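PDB 4XBZ: EvdO1 from Micromonospora carbonacea, which probably catalyses an oxidative cyclization in orthosomycin biosynthesis, as an iron- and 2-oxoglutarate-dependent oxygenase of the phytanoyl-CoA dioxygenase family. Local coordinates for residues 186-191 against 228-233; 58-63 against 235-240. All blocks are in the same frame, centred on the assembly; numbering follows the deposited sequence.

Contact 1 (186-191 against 228-233)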
ATOM      1  N   ASP A 186      -5.184  21.992  16.465  1.00 29.26           N
ATOM      2  CA  ASP A 186      -5.287  22.132  17.902  1.00 32.09           C
ATOM      3  C   ASP A 186      -4.923  20.802  18.548  1.00 33.14           C
ATOM      4  O   ASP A 186      -5.062  19.749  17.908  1.00 34.81           O
ATOM      5  CB  ASP A 186      -6.693  22.588  18.288  1.00 29.84           C
ATOM      6  CG  ASP A 186      -7.093  23.853  17.576  1.00 34.12           C
ATOM      7  OD1 ASP A 186      -6.288  24.815  17.555  1.00 36.19           O
ATOM      8  OD2 ASP A 186      -8.205  23.877  17.015  1.00 33.62           O
ATOM      9  N   PRO A 187      -4.423  20.841  19.795  1.00 34.32           N
ATOM     10  CA  PRO A 187      -4.072  19.574  20.450  1.00 30.39           C
ATOM     11  C   PRO A 187      -5.308  18.716  20.671  1.00 32.12           C
ATOM     12  O   PRO A 187      -6.425  19.238  20.747  1.00 31.96           O
ATOM     13  CB  PRO A 187      -3.446  20.011  21.779  1.00 33.57           C
ATOM     14  CG  PRO A 187      -4.004  21.349  22.046  1.00 31.75           C
ATOM     15  CD  PRO A 187      -4.288  21.995  20.708  1.00 34.91           C
ATOM     16  N   ALA A 188      -5.096  17.405  20.688  1.00 32.75           N
ATOM     17  CA  ALA A 188      -6.122  16.426  21.008  1.00 32.13           C
ATOM     18  C   ALA A 188      -5.574  15.553  22.131  1.00 35.96           C
ATOM     19  O   ALA A 188      -5.030  14.477  21.869  1.00 29.68           O
ATOM     20  CB  ALA A 188      -6.485  15.579  19.789  1.00 25.02           C
ATOM     21  N   PRO A 189      -5.694  16.036  23.387  1.00 39.13           N
ATOM     22  CA  PRO A 189      -5.272  15.317  24.599  1.00 34.32           C
ATOM     23  C   PRO A 189      -6.101  14.052  24.767  1.00 34.54           C
ATOM     24  O   PRO A 189      -7.088  13.881  24.045  1.00 32.10           O
ATOM     25  CB  PRO A 189      -5.551  16.322  25.726  1.00 34.29           C
ATOM     26  CG  PRO A 189      -6.664  17.200  25.177  1.00 34.67           C
ATOM     27  CD  PRO A 189      -6.381  17.312  23.701  1.00 35.04           C
ATOM     28  N   GLU A 190      -5.736  13.175  25.694  1.00 35.07           N
ATOM     29  CA  GLU A 190      -6.461  11.911  25.800  1.00 32.64           C
ATOM     30  C   GLU A 190      -7.901  12.092  26.290  1.00 33.95           C
ATOM     31  O   GLU A 190      -8.756  11.238  26.045  1.00 35.69           O
ATOM     32  CB  GLU A 190      -5.730  10.936  26.713  1.00 34.79           C
ATOM     33  CG  GLU A 190      -6.322   9.546  26.640  1.00 38.63           C
ATOM     34  CD  GLU A 190      -5.495   8.518  27.365  1.00 49.85           C
ATOM     35  OE1 GLU A 190      -4.248   8.650  27.359  1.00 46.79           O
ATOM     36  OE2 GLU A 190      -6.095   7.578  27.937  1.00 53.60           O
ATOM     37  N   ASP A 191      -8.190  13.198  26.965  1.00 26.27           N
ATOM     38  CA  ASP A 191      -9.569  13.408  27.405  1.00 37.85           C
ATOM     39  C   ASP A 191     -10.427  14.111  26.338  1.00 35.97           C
ATOM     40  O   ASP A 191     -11.599  14.390  26.586  1.00 37.99           O
ATOM     41  CB  ASP A 191      -9.609  14.196  28.731  1.00 36.66           C
ATOM     42  CG  ASP A 191      -8.854  15.513  28.657  1.00 39.47           C
ATOM     43  OD1 ASP A 191      -7.744  15.542  28.075  1.00 38.87           O
ATOM     44  OD2 ASP A 191      -9.372  16.521  29.180  1.00 46.20           O
ATOM     45  N   ALA A 228      -5.967   8.497  19.887  1.00 28.49           N
ATOM     46  CA  ALA A 228      -5.066   9.186  19.003  1.00 30.91           C
ATOM     47  C   ALA A 228      -4.644  10.508  19.641  1.00 30.14           C
ATOM     48  O   ALA A 228      -5.293  11.539  19.421  1.00 26.58           O
ATOM     49  CB  ALA A 228      -5.742   9.409  17.660  1.00 33.71           C
ATOM     50  N   VAL A 229      -3.555  10.478  20.416  1.00 26.96           N
ATOM     51  CA  VAL A 229      -3.158  11.633  21.225  1.00 27.00           C
ATOM     52  C   VAL A 229      -2.201  12.568  20.489  1.00 25.54           C
ATOM     53  O   VAL A 229      -1.060  12.222  20.197  1.00 22.87           O
ATOM     54  CB  VAL A 229      -2.516  11.192  22.563  1.00 31.29           C
ATOM     55  CG1 VAL A 229      -2.046  12.418  23.362  1.00 28.49           C
ATOM     56  CG2 VAL A 229      -3.507  10.369  23.379  1.00 25.06           C
ATOM     57  N   MET A 230      -2.679  13.783  20.228  1.00 29.75           N
ATOM     58  CA  MET A 230      -2.080  14.666  19.222  1.00 30.40           C
ATOM     59  C   MET A 230      -1.626  16.043  19.710  1.00 31.05           C
ATOM     60  O   MET A 230      -2.361  16.740  20.424  1.00 28.41           O
ATOM     61  CB  MET A 230      -3.087  14.884  18.086  1.00 23.71           C
ATOM     62  CG  MET A 230      -3.674  13.607  17.588  1.00 31.65           C
ATOM     63  SD  MET A 230      -2.423  12.711  16.682  1.00 31.52           S
ATOM     64  CE  MET A 230      -3.140  11.114  16.661  1.00 32.92           C
ATOM     65  N   GLN A 231      -0.433  16.437  19.273  1.00 28.89           N
ATOM     66  CA  GLN A 231       0.016  17.820  19.398  1.00 33.00           C
ATOM     67  C   GLN A 231      -0.276  18.560  18.095  1.00 29.36           C
ATOM     68  O   GLN A 231      -0.380  17.925  17.052  1.00 26.96           O
ATOM     69  CB  GLN A 231       1.509  17.880  19.737  1.00 32.11           C
ATOM     70  CG  GLN A 231       1.841  17.343  21.124  1.00 32.65           C
ATOM     71  CD  GLN A 231       0.831  17.774  22.160  1.00 42.07           C
ATOM     72  OE1 GLN A 231       0.619  18.973  22.393  1.00 39.63           O
ATOM     73  NE2 GLN A 231       0.175  16.792  22.783  1.00 47.06           N
ATOM     74  N   PRO A 232      -0.438  19.898  18.146  1.00 33.06           N
ATOM     75  CA  PRO A 232      -0.712  20.582  16.872  1.00 30.52           C
ATOM     76  C   PRO A 232       0.442  20.413  15.872  1.00 32.86           C
ATOM     77  O   PRO A 232       1.626  20.369  16.251  1.00 31.06           O
ATOM     78  CB  PRO A 232      -0.896  22.049  17.283  1.00 31.29           C
ATOM     79  CG  PRO A 232      -1.391  21.978  18.715  1.00 32.52           C
ATOM     80  CD  PRO A 232      -0.623  20.791  19.308  1.00 35.83           C
ATOM     81  N   GLY A 233       0.082  20.275  14.601  1.00 29.28           N
ATOM     82  CA  GLY A 233       1.064  19.993  13.563  1.00 32.01           C
ATOM     83  C   GLY A 233       1.402  18.523  13.399  1.00 28.05           C
ATOM     84  O   GLY A 233       2.203  18.157  12.535  1.00 30.41           O
TER

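Contact 2 (58-63 against 235-240)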
ATOM      1  N   LEU A  58      -2.003   5.173  11.902  1.00 24.77           N
ATOM      2  CA  LEU A  58      -0.607   5.574  12.104  1.00 21.99           C
ATOM      3  C   LEU A  58      -0.490   7.046  12.487  1.00 24.01           C
ATOM      4  O   LEU A  58      -1.021   7.921  11.785  1.00 25.46           O
ATOM      5  CB  LEU A  58       0.230   5.323  10.839  1.00 23.08           C
ATOM      6  CG  LEU A  58       1.665   5.846  10.900  1.00 22.58           C
ATOM      7  CD1 LEU A  58       2.452   5.074  11.951  1.00 24.55           C
ATOM      8  CD2 LEU A  58       2.380   5.807   9.549  1.00 22.55           C
ATOM      9  N   VAL A  59       0.204   7.313  13.597  1.00 27.06           N
ATOM     10  CA  VAL A  59       0.525   8.680  14.019  1.00 24.95           C
ATOM     11  C   VAL A  59       1.853   9.134  13.435  1.00 27.77           C
ATOM     12  O   VAL A  59       2.862   8.439  13.547  1.00 28.32           O
ATOM     13  CB  VAL A  59       0.617   8.822  15.556  1.00 27.04           C
ATOM     14  CG1 VAL A  59       1.193  10.183  15.937  1.00 25.42           C
ATOM     15  CG2 VAL A  59      -0.728   8.631  16.189  1.00 29.23           C
ATOM     16  N   VAL A  60       1.838  10.303  12.809  1.00 29.29           N
ATOM     17  CA  VAL A  60       3.048  10.929  12.304  1.00 26.42           C
ATOM     18  C   VAL A  60       3.329  12.220  13.088  1.00 33.76           C
ATOM     19  O   VAL A  60       2.583  13.210  12.947  1.00 31.79           O
ATOM     20  CB  VAL A  60       2.916  11.255  10.819  1.00 26.96           C
ATOM     21  CG1 VAL A  60       4.151  11.997  10.328  1.00 29.13           C
ATOM     22  CG2 VAL A  60       2.672   9.973  10.005  1.00 29.44           C
ATOM     23  N   ARG A  61       4.385  12.215  13.903  1.00 30.49           N
ATOM     24  CA  ARG A  61       4.737  13.379  14.730  1.00 37.20           C
ATOM     25  C   ARG A  61       5.539  14.413  13.945  1.00 35.24           C
ATOM     26  O   ARG A  61       6.356  14.057  13.100  1.00 33.65           O
ATOM     27  CB  ARG A  61       5.546  12.966  15.969  1.00 33.51           C
ATOM     28  CG  ARG A  61       4.866  11.966  16.886  1.00 32.39           C
ATOM     29  CD  ARG A  61       3.623  12.523  17.553  1.00 34.14           C
ATOM     30  NE  ARG A  61       3.085  11.556  18.518  1.00 32.52           N
ATOM     31  CZ  ARG A  61       1.928  11.691  19.165  1.00 32.09           C
ATOM     32  NH1 ARG A  61       1.162  12.766  18.963  1.00 25.91           N
ATOM     33  NH2 ARG A  61       1.533  10.739  20.012  1.00 27.99           N
ATOM     34  N   GLY A  62       5.298  15.691  14.232  1.00 33.59           N
ATOM     35  CA  GLY A  62       6.075  16.776  13.646  1.00 34.90           C
ATOM     36  C   GLY A  62       6.069  16.912  12.130  1.00 33.20           C
ATOM     37  O   GLY A  62       7.106  17.197  11.529  1.00 34.34           O
ATOM     38  N   LEU A  63       4.912  16.717  11.506  1.00 30.33           N
ATOM     39  CA  LEU A  63       4.796  16.880  10.057  1.00 32.28           C
ATOM     40  C   LEU A  63       5.139  18.309   9.634  1.00 33.38           C
ATOM     41  O   LEU A  63       5.873  18.524   8.673  1.00 36.67           O
ATOM     42  CB  LEU A  63       3.388  16.513   9.575  1.00 26.84           C
ATOM     43  CG  LEU A  63       3.123  16.799   8.091  1.00 32.62           C
ATOM     44  CD1 LEU A  63       3.925  15.881   7.202  1.00 27.61           C
ATOM     45  CD2 LEU A  63       1.631  16.722   7.758  1.00 30.56           C
ATOM     46  N   LEU A 235       0.115  14.532  12.606  1.00 31.40           N
ATOM     47  CA  LEU A 235      -0.696  13.963  11.539  1.00 27.56           C
ATOM     48  C   LEU A 235      -1.230  12.577  11.887  1.00 25.09           C
ATOM     49  O   LEU A 235      -0.463  11.657  12.196  1.00 26.25           O
ATOM     50  CB  LEU A 235       0.127  13.901  10.244  1.00 27.28           C
ATOM     51  CG  LEU A 235      -0.401  12.972   9.145  1.00 26.46           C
ATOM     52  CD1 LEU A 235      -1.677  13.499   8.517  1.00 22.98           C
ATOM     53  CD2 LEU A 235       0.671  12.688   8.091  1.00 27.49           C
ATOM     54  N   LEU A 236      -2.545  12.430  11.843  1.00 22.73           N
ATOM     55  CA  LEU A 236      -3.149  11.115  12.005  1.00 26.20           C
ATOM     56  C   LEU A 236      -3.585  10.537  10.646  1.00 25.15           C
ATOM     57  O   LEU A 236      -4.389  11.126   9.919  1.00 24.63           O
ATOM     58  CB  LEU A 236      -4.345  11.162  12.966  1.00 24.29           C
ATOM     59  CG  LEU A 236      -5.002   9.794  13.225  1.00 24.06           C
ATOM     60  CD1 LEU A 236      -4.076   8.892  14.015  1.00 21.07           C
ATOM     61  CD2 LEU A 236      -6.356   9.916  13.921  1.00 23.85           C
ATOM     62  N   LEU A 237      -3.017   9.383  10.317  1.00 26.94           N
ATOM     63  CA  LEU A 237      -3.387   8.614   9.138  1.00 23.89           C
ATOM     64  C   LEU A 237      -4.356   7.531   9.562  1.00 24.78           C
ATOM     65  O   LEU A 237      -4.037   6.727  10.453  1.00 21.38           O
ATOM     66  CB  LEU A 237      -2.145   7.994   8.482  1.00 22.24           C
ATOM     67  CG  LEU A 237      -1.080   9.018   8.077  1.00 26.32           C
ATOM     68  CD1 LEU A 237       0.262   8.368   7.773  1.00 19.01           C
ATOM     69  CD2 LEU A 237      -1.577   9.853   6.896  1.00 21.25           C
ATOM     70  N   HIS A 238      -5.541   7.497   8.958  1.00 23.97           N
ATOM     71  CA  HIS A 238      -6.393   6.348   9.210  1.00 24.10           C
ATOM     72  C   HIS A 238      -7.076   5.796   7.965  1.00 26.66           C
ATOM     73  O   HIS A 238      -7.472   6.512   7.037  1.00 25.66           O
ATOM     74  CB  HIS A 238      -7.407   6.662  10.340  1.00 28.60           C
ATOM     75  CG  HIS A 238      -8.671   7.349   9.913  1.00 26.05           C
ATOM     76  ND1 HIS A 238      -8.883   8.698  10.113  1.00 35.83           N
ATOM     77  CD2 HIS A 238      -9.833   6.856   9.423  1.00 28.23           C
ATOM     78  CE1 HIS A 238     -10.102   9.017   9.710  1.00 35.98           C
ATOM     79  NE2 HIS A 238     -10.699   7.917   9.284  1.00 38.09           N
ATOM     80  N   ASN A 239      -7.114   4.471   7.953  1.00 27.31           N
ATOM     81  CA  ASN A 239      -7.852   3.674   7.002  1.00 25.09           C
ATOM     82  C   ASN A 239      -9.335   3.929   7.203  1.00 26.55           C
ATOM     83  O   ASN A 239      -9.814   3.867   8.337  1.00 25.92           O
ATOM     84  CB  ASN A 239      -7.511   2.206   7.220  1.00 25.37           C
ATOM     85  CG  ASN A 239      -8.071   1.297   6.158  1.00 26.15           C
ATOM     86  OD1 ASN A 239      -9.133   1.545   5.583  1.00 24.31           O
ATOM     87  ND2 ASN A 239      -7.364   0.202   5.912  1.00 28.64           N
ATOM     88  N   ILE A 240     -10.055   4.215   6.121  1.00 25.08           N
ATOM     89  CA  ILE A 240     -11.480   4.542   6.222  1.00 31.40           C
ATOM     90  C   ILE A 240     -12.308   3.361   6.747  1.00 29.97           C
ATOM     91  O   ILE A 240     -13.446   3.548   7.186  1.00 31.26           O
ATOM     92  CB  ILE A 240     -12.058   4.999   4.857  1.00 30.43           C
ATOM     93  CG1 ILE A 240     -11.758   3.949   3.784  1.00 28.02           C
ATOM     94  CG2 ILE A 240     -11.468   6.351   4.448  1.00 27.19           C
ATOM     95  CD1 ILE A 240     -12.854   3.740   2.805  1.00 25.52           C
TER

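Contact 1 (186-191 against 228-233)
Two peptide hydrogen bonds join Ala-188 and Met-230 as a hydrogen-bonded antiparallel pair. Ala-188 N reaches Met-230 O at 2.8 Å, and Met-230 N returns to Ala-188 O at 2.9 Å, both nearly straight at the hydrogen (165° and 171°). Beside the pair, Ala-188 CB meets Met-230 CB at 3.9 Å. Met-230 CG stands anti to its carbonyl carbon (chi1 -49°) and the chain bends again at chi2, which carries the thioether away from Ala-188 and toward Leu-236. Toward Asp-186 the two proline rings cross at an angle, with Pro-232 CG 3.5 Å from Pro-187 CD and 3.4 Å from Pro-187 N. Helix 66-86 also touches the Pro-232 ring, through Leu-69 and Gln-73. An alanine in place of Pro-232 lacks CG and CD, and would probably leave Pro-187 without its ring partner and a gap beside that helix. At the other end Val-229 CG2 touches Glu-190 CB at 4.0 Å, an aliphatic contact at the root of the extended Glu-190 chain. A single antiparallel bridge thus links the loops that follow strands 179-184 and 226-228, which belong to the two different sheets of the double-stranded beta-helix.

Contact 2 (58-63 against 235-240)
Backbone pairing of neighbouring antiparallel strands makes this contact: strand 58-61 lies beside strand 235-239 in the larger sheet, between strands 36-38 and 179-184, and every residue that touches is buried. The strand axes approach to 4.8 Å with directions 159° apart. Leu-58 with Leu-237 and Val-60 with Leu-235 are hydrogen-bonded pairs, and Val-59 with Leu-236 between them is a non-hydrogen-bonded pair. Of the four peptide bonds, Val-60 N to Leu-235 O is the shortest at 2.7 Å, with 171° at the hydrogen.

The face bearing Leu-58, Val-60, Leu-235 and Leu-237 is purely aliphatic. Leu-237 CG is anti to its carbonyl carbon (chi1 -58°), and its CD1 touches two neighbours of the facing strand, Val-60 CG2 at 3.7 Å and Leu-58 CD2 at 3.8 Å. Val-60 and Leu-235 run side by side, with Leu-235 CD2 3.8 Å from Val-60 CB. Past the turn at Gly-62, Leu-63 crosses Leu-235 and brings CD2 to 4.0 Å from Leu-235 CB. Phe-52 of helix 46-55 and Ile-130, Met-131 and Leu-134 of helix 125-134 cover Leu-237 on this side.

This sheet contributes one of the two layers of the double-stranded beta-helix of this oxygenase superfamily. On its other face Val-59 CG2 meets Leu-236 CD1 at 4.0 Å, and the side chain of Leu-236 is about 9 Å from the nickel ion. Further along the same strand, the ring of His-238 meets that of the metal ligand His-244, and His-238 NE2 hydrogen-bonds OD2 of the ligand Asp-162, a position in the second shell of the nickel ion that probably helps to orient Asp-162.

Contact 2 is core, entirely buried within one sheet; contact 1 lies nearer the surface, where loops from both sheets meet and only some touching residues are buried. Residues 228-233 lead almost directly into strand 235-239, so the two contacts hold successive parts of one chain path, with centres 12 Å apart. They also touch: Met-230 CE packs 3.5 Å from Val-59 CG2 and 3.6 Å from Leu-236 CD1, and Val-229 O probably accepts a hydrogen bond from Arg-61 NH1. Four peptide bonds and leucine and valine side chains lying side by side or crossing mark contact 2, against one two-bond bridge, crossed proline rings and a thin aliphatic fringe in contact 1.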